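PDB 5ZI1: insecticidal crystal protein Cry7Cal from Bacillus thuringiensis, which kills insects as a delta endotoxin active against the locust Locusta migratoria manilensis, probably by binding a receptor. Local coordinates for residues I471-A476 against P495-V500; A482-I487 against N502-N507; S506-R511 against M577-K582; G534-S539 against S560-G565. All blocks are in the same frame, centred on the assembly; numbering follows the deposited sequence.

Contact 1: I471-A476 against P495-V500; sequences IPAVKA and PILKIV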
loop_
_atom_site.group_PDB
_atom_site.type_symbol
_atom_site.label_atom_id
_atom_site.label_comp_id
_atom_site.label_asym_id
_atom_site.label_seq_id
_atom_site.Cartn_x
_atom_site.Cartn_y
_atom_site.Cartn_z
ATOM N N ILE A 471 -8.629 5.031 10.487
ATOM C CA ILE A 471 -9.070 3.673 10.232
ATOM C C ILE A 471 -9.774 3.678 8.883
ATOM O O ILE A 471 -10.763 4.398 8.708
ATOM C CB ILE A 471 -10.017 3.153 11.324
ATOM C CG1 ILE A 471 -9.363 3.244 12.703
ATOM C CG2 ILE A 471 -10.436 1.730 11.000
ATOM C CD1 ILE A 471 -10.217 2.621 13.822
ATOM N N PRO A 472 -9.305 2.905 7.908
ATOM C CA PRO A 472 -9.967 2.888 6.608
ATOM C C PRO A 472 -11.352 2.302 6.730
ATOM O O PRO A 472 -11.607 1.419 7.548
ATOM C CB PRO A 472 -9.059 1.995 5.759
ATOM C CG PRO A 472 -7.717 2.201 6.367
ATOM C CD PRO A 472 -7.966 2.313 7.853
ATOM N N ALA A 473 -12.257 2.819 5.911
ATOM C CA ALA A 473 -13.603 2.270 5.880
ATOM C C ALA A 473 -13.582 0.773 5.596
ATOM O O ALA A 473 -14.444 0.036 6.089
ATOM C CB ALA A 473 -14.443 3.020 4.837
ATOM N N VAL A 474 -12.611 0.300 4.814
ATOM C CA VAL A 474 -12.581 -1.124 4.510
ATOM C C VAL A 474 -12.200 -1.973 5.716
ATOM O O VAL A 474 -12.368 -3.190 5.662
ATOM C CB VAL A 474 -11.658 -1.426 3.309
ATOM C CG1 VAL A 474 -12.219 -0.784 2.061
ATOM C CG2 VAL A 474 -10.252 -0.941 3.562
ATOM N N LYS A 475 -11.739 -1.368 6.823
ATOM C CA LYS A 475 -11.560 -2.115 8.069
ATOM C C LYS A 475 -12.886 -2.530 8.708
ATOM O O LYS A 475 -12.866 -3.260 9.706
ATOM C CB LYS A 475 -10.735 -1.315 9.081
ATOM C CG LYS A 475 -9.281 -1.030 8.663
ATOM C CD LYS A 475 -8.479 -2.327 8.480
ATOM C CE LYS A 475 -8.302 -3.105 9.794
ATOM N NZ LYS A 475 -7.313 -2.481 10.746
ATOM N N ALA A 476 -14.022 -2.099 8.157
ATOM C CA ALA A 476 -15.330 -2.625 8.529
ATOM C C ALA A 476 -15.372 -4.148 8.372
ATOM O O ALA A 476 -14.460 -4.772 7.818
ATOM C CB ALA A 476 -16.423 -2.006 7.661
ATOM N N PRO A 495 -8.510 0.279 -1.007
ATOM C CA PRO A 495 -9.817 0.561 -1.612
ATOM C C PRO A 495 -10.665 1.448 -0.710
ATOM O O PRO A 495 -10.324 1.725 0.442
ATOM C CB PRO A 495 -10.436 -0.825 -1.799
ATOM C CG PRO A 495 -9.677 -1.716 -0.892
ATOM C CD PRO A 495 -8.317 -1.155 -0.733
ATOM N N ILE A 496 -11.785 1.916 -1.273
ATOM C CA ILE A 496 -12.664 2.883 -0.631
ATOM C C ILE A 496 -14.103 2.426 -0.837
ATOM O O ILE A 496 -14.385 1.544 -1.644
ATOM C CB ILE A 496 -12.463 4.316 -1.178
ATOM C CG1 ILE A 496 -12.825 4.384 -2.663
ATOM C CG2 ILE A 496 -11.037 4.798 -0.931
ATOM C CD1 ILE A 496 -12.671 5.756 -3.255
ATOM N N LEU A 497 -15.023 3.034 -0.084
ATOM C CA LEU A 497 -16.442 2.743 -0.232
ATOM C C LEU A 497 -17.097 3.712 -1.208
ATOM O O LEU A 497 -16.833 4.919 -1.173
ATOM C CB LEU A 497 -17.168 2.826 1.112
ATOM C CG LEU A 497 -16.819 1.787 2.183
ATOM C CD1 LEU A 497 -18.017 1.496 3.070
ATOM C CD2 LEU A 497 -16.302 0.517 1.557
ATOM N N LYS A 498 -17.975 3.178 -2.061
ATOM C CA LYS A 498 -18.783 3.975 -2.977
ATOM C C LYS A 498 -20.254 3.766 -2.647
ATOM O O LYS A 498 -20.799 2.679 -2.872
ATOM C CB LYS A 498 -18.502 3.594 -4.423
ATOM C CG LYS A 498 -19.248 4.443 -5.423
ATOM C CD LYS A 498 -18.890 4.014 -6.831
ATOM C CE LYS A 498 -19.981 3.149 -7.440
ATOM N NZ LYS A 498 -20.783 3.923 -8.450
ATOM N N ILE A 499 -20.905 4.808 -2.139
ATOM C CA ILE A 499 -22.310 4.754 -1.759
ATOM C C ILE A 499 -23.131 5.517 -2.793
ATOM O O ILE A 499 -22.839 6.682 -3.088
ATOM C CB ILE A 499 -22.530 5.338 -0.352
ATOM C CG1 ILE A 499 -21.495 4.777 0.621
ATOM C CG2 ILE A 499 -23.945 5.041 0.154
ATOM C CD1 ILE A 499 -21.300 5.656 1.826
ATOM N N VAL A 500 -24.153 4.861 -3.337
ATOM C CA VAL A 500 -25.150 5.491 -4.197
ATOM C C VAL A 500 -26.474 5.510 -3.434
ATOM O O VAL A 500 -27.037 4.449 -3.133
ATOM C CB VAL A 500 -25.288 4.757 -5.538
ATOM C CG1 VAL A 500 -26.242 5.500 -6.430
ATOM C CG2 VAL A 500 -23.914 4.596 -6.215
HETATM O O HOH W 1 -11.498 2.237 2.997
#
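Val-474 reaches the other segment with its CG1 methyl. CG1 sits 3.5 Å from Pro-495 O and 4.0 Å from Pro-495 CG, so it rests on both the carbonyl and the ring of the proline. CG1 lies anti to its own carbonyl carbon (chi1 -65°), beside the backbone N, which puts this methyl on the side of 495-500. Ala-473 makes the second contact. Its CB points toward the other segment and meets Leu-497 CG at 3.8 Å. Leu-497 CD2 comes up to Val-474 CG1 more loosely, at 4.3 Å. No direct hydrogen bond joins the segments. One water does so instead: it accepts from Val-474 N at 2.9 Å and donates to Pro-495 O, also at 2.9 Å. The same carbonyl oxygen thus takes a water proton and lies against a methyl group.

The contact lies in the C-terminal domain of the three-domain delta endotoxin fold, a beta sandwich. It joins the 3-10 turn that follows strand 468-472 to the start of strand 496-500. Both strands pair with strand 589-599 in one sheet.

The turn is held by its own backbone bonds, from Lys-475 N to Pro-472 O (2.9 Å) and from Ala-476 N to Ala-473 O (3.0 Å). Farther out, Lys-475 NZ forms a salt bridge with Glu-248 and a hydrogen bond with Asn-461. Ile-486 of the neighbouring strand touches Pro-495 and Leu-497, and Phe-510 from the opposing sheet packs on Leu-497. The backbone of Leu-497 is hydrogen-bonded to Ile-592.

Contact 2: A482-I487 against N502-N507; sequences AGVEII and NNLPSN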
loop_
_atom_site.group_PDB
_atom_site.type_symbol
_atom_site.label_atom_id
_atom_site.label_comp_id
_atom_site.label_asym_id
_atom_site.label_seq_id
_atom_site.Cartn_x
_atom_site.Cartn_y
_atom_site.Cartn_z
ATOM N N ALA A 482 -27.143 -3.397 -0.553
ATOM C CA ALA A 482 -27.250 -2.695 -1.817
ATOM C C ALA A 482 -26.817 -1.256 -1.608
ATOM O O ALA A 482 -26.773 -0.755 -0.480
ATOM C CB ALA A 482 -28.671 -2.756 -2.388
ATOM N N GLY A 483 -26.473 -0.602 -2.714
ATOM C CA GLY A 483 -26.060 0.783 -2.674
ATOM C C GLY A 483 -24.681 1.044 -2.119
ATOM O O GLY A 483 -24.271 2.208 -2.066
ATOM N N VAL A 484 -23.951 0.010 -1.702
ATOM C CA VAL A 484 -22.602 0.144 -1.165
ATOM C C VAL A 484 -21.685 -0.798 -1.920
ATOM O O VAL A 484 -21.871 -2.020 -1.871
ATOM C CB VAL A 484 -22.541 -0.173 0.333
ATOM C CG1 VAL A 484 -21.141 0.094 0.841
ATOM C CG2 VAL A 484 -23.584 0.638 1.098
ATOM N N GLU A 485 -20.667 -0.240 -2.563
ATOM C CA GLU A 485 -19.709 -0.999 -3.349
ATOM C C GLU A 485 -18.302 -0.642 -2.888
ATOM O O GLU A 485 -18.068 0.418 -2.309
ATOM C CB GLU A 485 -19.875 -0.706 -4.842
ATOM C CG GLU A 485 -19.361 -1.796 -5.760
ATOM C CD GLU A 485 -19.361 -1.389 -7.235
ATOM O OE1 GLU A 485 -19.939 -0.322 -7.569
ATOM O OE2 GLU A 485 -18.777 -2.142 -8.057
ATOM N N ILE A 486 -17.367 -1.546 -3.120
ATOM C CA ILE A 486 -15.969 -1.330 -2.776
ATOM C C ILE A 486 -15.199 -1.275 -4.083
ATOM O O ILE A 486 -15.383 -2.131 -4.952
ATOM C CB ILE A 486 -15.462 -2.429 -1.831
ATOM C CG1 ILE A 486 -16.371 -2.453 -0.605
ATOM C CG2 ILE A 486 -14.013 -2.189 -1.407
ATOM C CD1 ILE A 486 -16.048 -3.525 0.359
ATOM N N ILE A 487 -14.400 -0.226 -4.256
ATOM C CA ILE A 487 -13.826 0.102 -5.552
ATOM C C ILE A 487 -12.359 0.448 -5.350
ATOM O O ILE A 487 -11.920 0.783 -4.247
ATOM C CB ILE A 487 -14.553 1.273 -6.262
ATOM C CG1 ILE A 487 -14.217 2.600 -5.586
ATOM C CG2 ILE A 487 -16.074 1.078 -6.274
ATOM C CD1 ILE A 487 -14.796 3.771 -6.299
ATOM N N ASN A 502 -29.774 6.510 -3.782
ATOM C CA ASN A 502 -31.031 5.920 -4.230
ATOM C C ASN A 502 -31.002 4.393 -4.232
ATOM O O ASN A 502 -32.068 3.774 -4.336
ATOM C CB ASN A 502 -31.433 6.438 -5.628
ATOM C CG ASN A 502 -30.565 5.879 -6.770
ATOM O OD1 ASN A 502 -30.583 4.673 -7.070
ATOM N ND2 ASN A 502 -29.842 6.776 -7.451
ATOM N N ASN A 503 -29.829 3.769 -4.117
ATOM C CA ASN A 503 -29.748 2.316 -4.057
ATOM C C ASN A 503 -29.538 1.783 -2.646
ATOM O O ASN A 503 -29.535 0.560 -2.458
ATOM C CB ASN A 503 -28.626 1.807 -4.963
ATOM C CG ASN A 503 -28.979 1.898 -6.426
ATOM O OD1 ASN A 503 -30.151 1.821 -6.797
ATOM N ND2 ASN A 503 -27.968 2.068 -7.269
ATOM N N LEU A 504 -29.364 2.658 -1.660
ATOM C CA LEU A 504 -29.317 2.230 -0.270
ATOM C C LEU A 504 -30.659 1.636 0.143
ATOM O O LEU A 504 -31.689 2.311 0.014
ATOM C CB LEU A 504 -28.979 3.399 0.645
ATOM C CG LEU A 504 -27.521 3.599 1.043
ATOM C CD1 LEU A 504 -27.426 4.690 2.102
ATOM C CD2 LEU A 504 -26.912 2.310 1.547
ATOM N N PRO A 505 -30.700 0.397 0.626
ATOM C CA PRO A 505 -31.947 -0.098 1.226
ATOM C C PRO A 505 -32.373 0.728 2.420
ATOM O O PRO A 505 -33.559 1.030 2.580
ATOM C CB PRO A 505 -31.596 -1.539 1.638
ATOM C CG PRO A 505 -30.390 -1.902 0.843
ATOM C CD PRO A 505 -29.636 -0.617 0.635
ATOM N N SER A 506 -31.425 1.100 3.271
ATOM C CA SER A 506 -31.711 1.866 4.469
ATOM C C SER A 506 -30.556 2.840 4.686
ATOM O O SER A 506 -29.668 2.985 3.839
ATOM C CB SER A 506 -31.938 0.936 5.673
ATOM O OG SER A 506 -30.712 0.459 6.198
ATOM N N ASN A 507 -30.571 3.514 5.834
ATOM C CA ASN A 507 -29.554 4.513 6.116
ATOM C C ASN A 507 -28.189 3.896 6.396
ATOM O O ASN A 507 -27.170 4.578 6.238
ATOM C CB ASN A 507 -29.982 5.368 7.313
ATOM C CG ASN A 507 -31.147 6.289 6.997
ATOM O OD1 ASN A 507 -31.511 6.504 5.831
ATOM N ND2 ASN A 507 -31.737 6.849 8.045
#
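Ala-482 and Gly-483 press against the backbone of Asn-503 to Pro-505, and here the packing is close. Gly-483 CA lies 4.2 Å from Asn-503 CA, the shortest CA-CA distance between the segments. Gly-483, at a positive phi of 74°, lets the two backbones come this near. Asn-503 CB lies 3.6 Å from Gly-483 CA.

Beside this tight part, buried Leu-504 turns its end back to the first segment. Val-484 CG2 is anti to the carbonyl carbon, beside the backbone N, and so faces Leu-504 CD2 at 3.8 Å. The two side chains cross obliquely. Leu-504 also touches Asn-480 and Lys-582.

The solvent side is formed by Asn-503 and Pro-505, which touch the first segment but are themselves exposed. Pro-505 CD lies 3.1 Å from Ala-482 O, and Pro-505 CG is 3.8 Å from Ala-482 CB. The contact packs the entry to strand 484-487 against the loop that leaves its antiparallel partner, strand 496-500, and leads to strand 508-513 of the C-terminal beta sandwich domain.

Across the two segments there is no hydrogen bond. Gly-483 N is 3.3 Å from Asn-503 O, but at a poor angle. The fit therefore rests on shape and van der Waals contact.

Contact 3: S506-R511 against M577-K582; sequences SNQVFR and MLYIIK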
loop_
_atom_site.group_PDB
_atom_site.type_symbol
_atom_site.label_atom_id
_atom_site.label_comp_id
_atom_site.label_asym_id
_atom_site.label_seq_id
_atom_site.Cartn_x
_atom_site.Cartn_y
_atom_site.Cartn_z
ATOM N N SER A 506 -31.425 1.100 3.271
ATOM C CA SER A 506 -31.711 1.866 4.469
ATOM C C SER A 506 -30.556 2.840 4.686
ATOM O O SER A 506 -29.668 2.985 3.839
ATOM C CB SER A 506 -31.938 0.936 5.673
ATOM O OG SER A 506 -30.712 0.459 6.198
ATOM N N ASN A 507 -30.571 3.514 5.834
ATOM C CA ASN A 507 -29.554 4.513 6.116
ATOM C C ASN A 507 -28.189 3.896 6.396
ATOM O O ASN A 507 -27.170 4.578 6.238
ATOM C CB ASN A 507 -29.982 5.368 7.313
ATOM C CG ASN A 507 -31.147 6.289 6.997
ATOM O OD1 ASN A 507 -31.511 6.504 5.831
ATOM N ND2 ASN A 507 -31.737 6.849 8.045
ATOM N N GLN A 508 -28.147 2.642 6.835
ATOM C CA GLN A 508 -26.902 2.064 7.320
ATOM C C GLN A 508 -25.947 1.788 6.167
ATOM O O GLN A 508 -26.331 1.197 5.153
ATOM C CB GLN A 508 -27.184 0.779 8.093
ATOM C CG GLN A 508 -25.952 0.243 8.791
ATOM C CD GLN A 508 -26.272 -0.756 9.893
ATOM O OE1 GLN A 508 -25.821 -1.903 9.858
ATOM N NE2 GLN A 508 -27.042 -0.317 10.886
ATOM N N VAL A 509 -24.694 2.215 6.323
ATOM C CA VAL A 509 -23.682 1.975 5.296
ATOM C C VAL A 509 -22.806 0.786 5.667
ATOM O O VAL A 509 -22.686 -0.170 4.890
ATOM C CB VAL A 509 -22.818 3.222 5.053
ATOM C CG1 VAL A 509 -21.709 2.897 4.064
ATOM C CG2 VAL A 509 -23.683 4.398 4.572
ATOM N N PHE A 510 -22.172 0.824 6.842
ATOM C CA PHE A 510 -21.302 -0.284 7.211
ATOM C C PHE A 510 -21.309 -0.493 8.718
ATOM O O PHE A 510 -21.793 0.346 9.484
ATOM C CB PHE A 510 -19.871 -0.079 6.681
ATOM C CG PHE A 510 -19.086 1.041 7.345
ATOM C CD1 PHE A 510 -18.660 0.946 8.660
ATOM C CD2 PHE A 510 -18.698 2.149 6.613
ATOM C CE1 PHE A 510 -17.913 1.951 9.244
ATOM C CE2 PHE A 510 -17.945 3.149 7.192
ATOM C CZ PHE A 510 -17.555 3.050 8.509
ATOM N N ARG A 511 -20.742 -1.633 9.136
ATOM C CA ARG A 511 -20.468 -1.897 10.542
ATOM C C ARG A 511 -18.985 -2.131 10.752
ATOM O O ARG A 511 -18.320 -2.750 9.927
ATOM C CB ARG A 511 -21.155 -3.139 11.065
ATOM C CG ARG A 511 -22.335 -3.582 10.282
ATOM C CD ARG A 511 -23.170 -4.432 11.152
ATOM N NE ARG A 511 -24.360 -4.924 10.471
ATOM C CZ ARG A 511 -25.555 -4.956 11.039
ATOM N NH1 ARG A 511 -26.590 -5.415 10.358
ATOM N NH2 ARG A 511 -25.699 -4.513 12.289
ATOM N N MET A 577 -21.356 2.178 13.579
ATOM C CA MET A 577 -22.017 2.179 12.291
ATOM C C MET A 577 -21.921 3.572 11.701
ATOM O O MET A 577 -22.029 4.564 12.427
ATOM C CB MET A 577 -23.483 1.758 12.419
ATOM C CG MET A 577 -23.731 0.302 12.055
ATOM S SD MET A 577 -24.215 -0.766 13.419
ATOM C CE MET A 577 -23.082 -0.266 14.703
ATOM N N LEU A 578 -21.672 3.639 10.394
ATOM C CA LEU A 578 -21.796 4.883 9.649
ATOM C C LEU A 578 -23.124 4.847 8.919
ATOM O O LEU A 578 -23.527 3.800 8.402
ATOM C CB LEU A 578 -20.653 5.085 8.649
ATOM C CG LEU A 578 -20.640 6.466 7.964
ATOM C CD1 LEU A 578 -19.241 7.057 7.937
ATOM C CD2 LEU A 578 -21.216 6.426 6.566
ATOM N N TYR A 579 -23.810 5.988 8.900
ATOM C CA TYR A 579 -25.127 6.092 8.301
ATOM C C TYR A 579 -25.143 7.236 7.303
ATOM O O TYR A 579 -24.450 8.238 7.473
ATOM C CB TYR A 579 -26.222 6.348 9.352
ATOM C CG TYR A 579 -26.296 5.355 10.479
ATOM C CD1 TYR A 579 -25.478 5.476 11.582
ATOM C CD2 TYR A 579 -27.210 4.316 10.452
ATOM C CE1 TYR A 579 -25.550 4.577 12.625
ATOM C CE2 TYR A 579 -27.291 3.404 11.493
ATOM C CZ TYR A 579 -26.458 3.543 12.578
ATOM O OH TYR A 579 -26.525 2.651 13.628
ATOM N N ILE A 580 -25.953 7.072 6.266
ATOM C CA ILE A 580 -26.350 8.148 5.377
ATOM C C ILE A 580 -27.847 8.300 5.553
ATOM O O ILE A 580 -28.596 7.346 5.322
ATOM C CB ILE A 580 -26.010 7.852 3.910
ATOM C CG1 ILE A 580 -24.497 7.730 3.706
ATOM C CG2 ILE A 580 -26.601 8.924 3.000
ATOM C CD1 ILE A 580 -23.739 9.001 3.997
ATOM N N ILE A 581 -28.288 9.489 5.953
ATOM C CA ILE A 581 -29.708 9.737 6.177
ATOM C C ILE A 581 -30.329 9.947 4.800
ATOM O O ILE A 581 -30.248 11.044 4.233
ATOM C CB ILE A 581 -29.940 10.932 7.106
ATOM C CG1 ILE A 581 -29.045 10.814 8.343
ATOM C CG2 ILE A 581 -31.408 11.030 7.513
ATOM C CD1 ILE A 581 -29.183 9.496 9.083
ATOM N N LYS A 582 -30.940 8.887 4.252
ATOM C CA LYS A 582 -31.444 8.933 2.878
ATOM C C LYS A 582 -32.373 10.122 2.659
ATOM O O LYS A 582 -32.224 10.864 1.685
ATOM C CB LYS A 582 -32.172 7.633 2.527
ATOM C CG LYS A 582 -31.280 6.436 2.304
ATOM C CD LYS A 582 -32.073 5.250 1.761
ATOM C CE LYS A 582 -32.159 5.274 0.247
ATOM N NZ LYS A 582 -33.432 5.794 -0.301
#
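Asn-507 and Ile-580 open an antiparallel pairing of strands 508-513 and 575-580, neighbours in one sheet of the C-terminal beta sandwich domain. The register slips by one residue between Gln-508 and Phe-510, a beta bulge.

Backbone hydrogen bonds run from Ile-580 N to Asn-507 O (2.8 Å) and from Val-509 N to Leu-578 O (2.9 Å). A third, from Leu-578 N to Phe-510 O, is weak at 3.4 Å. The Asn-507 side chain extends the pairing beyond the strand. Its CG is anti to the carbonyl carbon (chi1 -70°), which carries the amide toward Lys-582. Asn-507 OD1 accepts from Lys-582 N at 2.9 Å; the bond is nearly straight at the hydrogen (173°), with the donor well above the amide plane.

The apolar contacts lie on the face that carries Phe-510 and Leu-578. Leu-578 CB stands over one face of the Phe-510 ring, offset toward the rim, in a CH-pi contact. Val-509 CG2 reaches Ile-580 CG1 at 3.5 Å and also touches Leu-578 CD2. Leu-497 and Ile-499 of strand 496-500 pack on Val-509.

On the other face Gln-508, Arg-511, Met-577 and Tyr-579 gather. Arg-511 forms a salt bridge with Glu-478. Gln-508 OE1 sits over the centre of the Arg-511 guanidinium, and Gln-508 CD lies 3.5 Å from Met-577 CG.

Contact 4: G534-S539 against S560-G565; sequences GVMSFS and SYLTMG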
loop_
_atom_site.group_PDB
_atom_site.type_symbol
_atom_site.label_atom_id
_atom_site.label_comp_id
_atom_site.label_asym_id
_atom_site.label_seq_id
_atom_site.Cartn_x
_atom_site.Cartn_y
_atom_site.Cartn_z
ATOM N N GLY A 534 -25.843 16.082 1.527
ATOM C CA GLY A 534 -26.612 15.170 2.352
ATOM C C GLY A 534 -26.208 15.230 3.803
ATOM O O GLY A 534 -25.517 16.158 4.235
ATOM N N VAL A 535 -26.628 14.203 4.551
ATOM C CA VAL A 535 -26.470 14.153 5.999
ATOM C C VAL A 535 -25.895 12.796 6.385
ATOM O O VAL A 535 -26.384 11.756 5.934
ATOM C CB VAL A 535 -27.811 14.413 6.719
ATOM C CG1 VAL A 535 -27.673 14.190 8.203
ATOM C CG2 VAL A 535 -28.281 15.832 6.449
ATOM N N MET A 536 -24.860 12.812 7.221
ATOM C CA MET A 536 -24.158 11.619 7.668
ATOM C C MET A 536 -24.304 11.479 9.182
ATOM O O MET A 536 -24.593 12.446 9.889
ATOM C CB MET A 536 -22.670 11.692 7.262
ATOM C CG MET A 536 -21.916 10.363 7.268
ATOM S SD MET A 536 -20.174 10.525 6.760
ATOM C CE MET A 536 -20.374 10.988 5.030
ATOM N N SER A 537 -24.089 10.264 9.683
ATOM C CA SER A 537 -24.209 10.000 11.108
ATOM C C SER A 537 -23.321 8.822 11.491
ATOM O O SER A 537 -23.070 7.923 10.678
ATOM C CB SER A 537 -25.657 9.704 11.503
ATOM O OG SER A 537 -25.737 9.321 12.864
ATOM N N PHE A 538 -22.862 8.821 12.745
ATOM C CA PHE A 538 -21.945 7.791 13.206
ATOM C C PHE A 538 -22.286 7.409 14.642
ATOM O O PHE A 538 -22.736 8.245 15.431
ATOM C CB PHE A 538 -20.486 8.258 13.088
ATOM C CG PHE A 538 -19.492 7.136 13.118
ATOM C CD1 PHE A 538 -19.147 6.467 11.953
ATOM C CD2 PHE A 538 -18.909 6.741 14.308
ATOM C CE1 PHE A 538 -18.237 5.426 11.975
ATOM C CE2 PHE A 538 -17.998 5.703 14.337
ATOM C CZ PHE A 538 -17.663 5.046 13.171
ATOM N N SER A 539 -22.091 6.129 14.965
ATOM C CA SER A 539 -22.423 5.633 16.294
ATOM C C SER A 539 -21.723 6.462 17.354
ATOM O O SER A 539 -20.623 6.975 17.143
ATOM C CB SER A 539 -22.012 4.170 16.451
ATOM O OG SER A 539 -22.842 3.324 15.677
ATOM N N SER A 560 -12.757 16.123 0.784
ATOM C CA SER A 560 -12.569 17.008 1.926
ATOM C C SER A 560 -12.864 16.247 3.214
ATOM O O SER A 560 -12.880 15.011 3.222
ATOM C CB SER A 560 -13.439 18.264 1.798
ATOM O OG SER A 560 -14.759 17.902 1.465
ATOM N N TYR A 561 -13.081 16.972 4.302
ATOM C CA TYR A 561 -13.303 16.388 5.611
ATOM C C TYR A 561 -14.629 16.858 6.185
ATOM O O TYR A 561 -15.100 17.981 5.929
ATOM C CB TYR A 561 -12.170 16.737 6.568
ATOM C CG TYR A 561 -10.847 16.135 6.133
ATOM C CD1 TYR A 561 -9.997 16.826 5.279
ATOM C CD2 TYR A 561 -10.471 14.859 6.550
ATOM C CE1 TYR A 561 -8.811 16.291 4.882
ATOM C CE2 TYR A 561 -9.275 14.294 6.146
ATOM C CZ TYR A 561 -8.447 15.021 5.316
ATOM O OH TYR A 561 -7.250 14.507 4.897
ATOM N N LEU A 562 -15.200 15.983 6.997
ATOM C CA LEU A 562 -16.505 16.180 7.600
ATOM C C LEU A 562 -16.404 15.704 9.038
ATOM O O LEU A 562 -16.159 14.519 9.282
ATOM C CB LEU A 562 -17.560 15.385 6.832
ATOM C CG LEU A 562 -18.968 15.283 7.411
ATOM C CD1 LEU A 562 -19.822 14.879 6.311
ATOM C CD2 LEU A 562 -19.115 14.190 8.499
ATOM N N THR A 563 -16.643 16.596 9.983
ATOM C CA THR A 563 -16.434 16.291 11.386
ATOM C C THR A 563 -17.762 16.095 12.103
ATOM O O THR A 563 -18.666 16.930 11.989
ATOM C CB THR A 563 -15.612 17.399 12.038
ATOM O OG1 THR A 563 -14.397 17.551 11.302
ATOM C CG2 THR A 563 -15.298 17.066 13.490
ATOM N N MET A 564 -17.875 14.983 12.830
ATOM C CA MET A 564 -19.030 14.712 13.669
ATOM C C MET A 564 -18.588 14.728 15.120
ATOM O O MET A 564 -17.578 14.110 15.472
ATOM C CB MET A 564 -19.671 13.380 13.302
ATOM C CG MET A 564 -20.354 13.394 11.965
ATOM S SD MET A 564 -20.720 11.746 11.362
ATOM C CE MET A 564 -19.041 11.207 11.087
ATOM N N GLY A 565 -19.344 15.422 15.957
ATOM C CA GLY A 565 -18.951 15.649 17.326
ATOM C C GLY A 565 -18.441 17.041 17.609
ATOM O O GLY A 565 -17.803 17.245 18.644
#
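Met-564 provides the main bump. Its sulfur and terminal methyl rest against Met-536, Ser-537 and Phe-538 of strand 534-538. Met-564 SD lies 3.9 Å from Ser-537 CA and 4.5 Å from Met-536 CG. Met-564 CE meets Phe-538 CB at 3.8 Å. The thioether thus occupies the hollow between the side chains of Met-536 and Phe-538, with the backbone at Ser-537 as its floor. The chain of Met-564 bends at its last torsion (chi3 -68°), which brings CE to the Phe-538 side of the hollow. The ring of Phe-538 leads away, so its CB alone forms that wall here.

Met-536 is the bump in return. Its CG lies anti to the backbone N (chi1 -162°), and the side chain projects toward strand 560-571. Its tip reaches the forked end of Leu-562: Met-536 CE is 4.1 Å from Leu-562 CD1, and Met-536 SD is 4.2 Å from Leu-562 CD2.

The two strands belong to different sheets of the C-terminal beta sandwich domain. Their axes approach to 8.4 Å and cross at -53°, a face-to-face meeting rather than strand pairing. No hydrogen bond passes between the segments.

Further side chains surround the contact. Val-524 and Val-526 of strand 521-530 touch Met-564. Leu-578 packs on both Met-536 and Phe-538 from the next strand of their sheet. Phe-547 lies against Leu-562. Ser-537 turns its side chain the other way, where its OG is hydrogen-bonded to Asp-544.

All four contacts lie in the C-terminal domain. Contacts 1 and 4 are buried, contact 3 is partly buried and contact 2 is at the surface. Contact 3 alone pairs two strands directly, and has the backbone hydrogen bonds to match. Contact 4 is apolar and lies between the sheets. Contact 1 adds a water bridge, and contact 2 relies on close backbone fit. Contacts 1 and 2 each hold one of two paired strands, 496-500 and 484-487. Contacts 2 and 3 share Ser-506 and Asn-507. Contacts 3 and 4 meet where Tyr-579 N approaches Ser-537 O at 2.7 Å, a probable hydrogen bond. Contacts 1 and 3 meet through side chains of facing sheets.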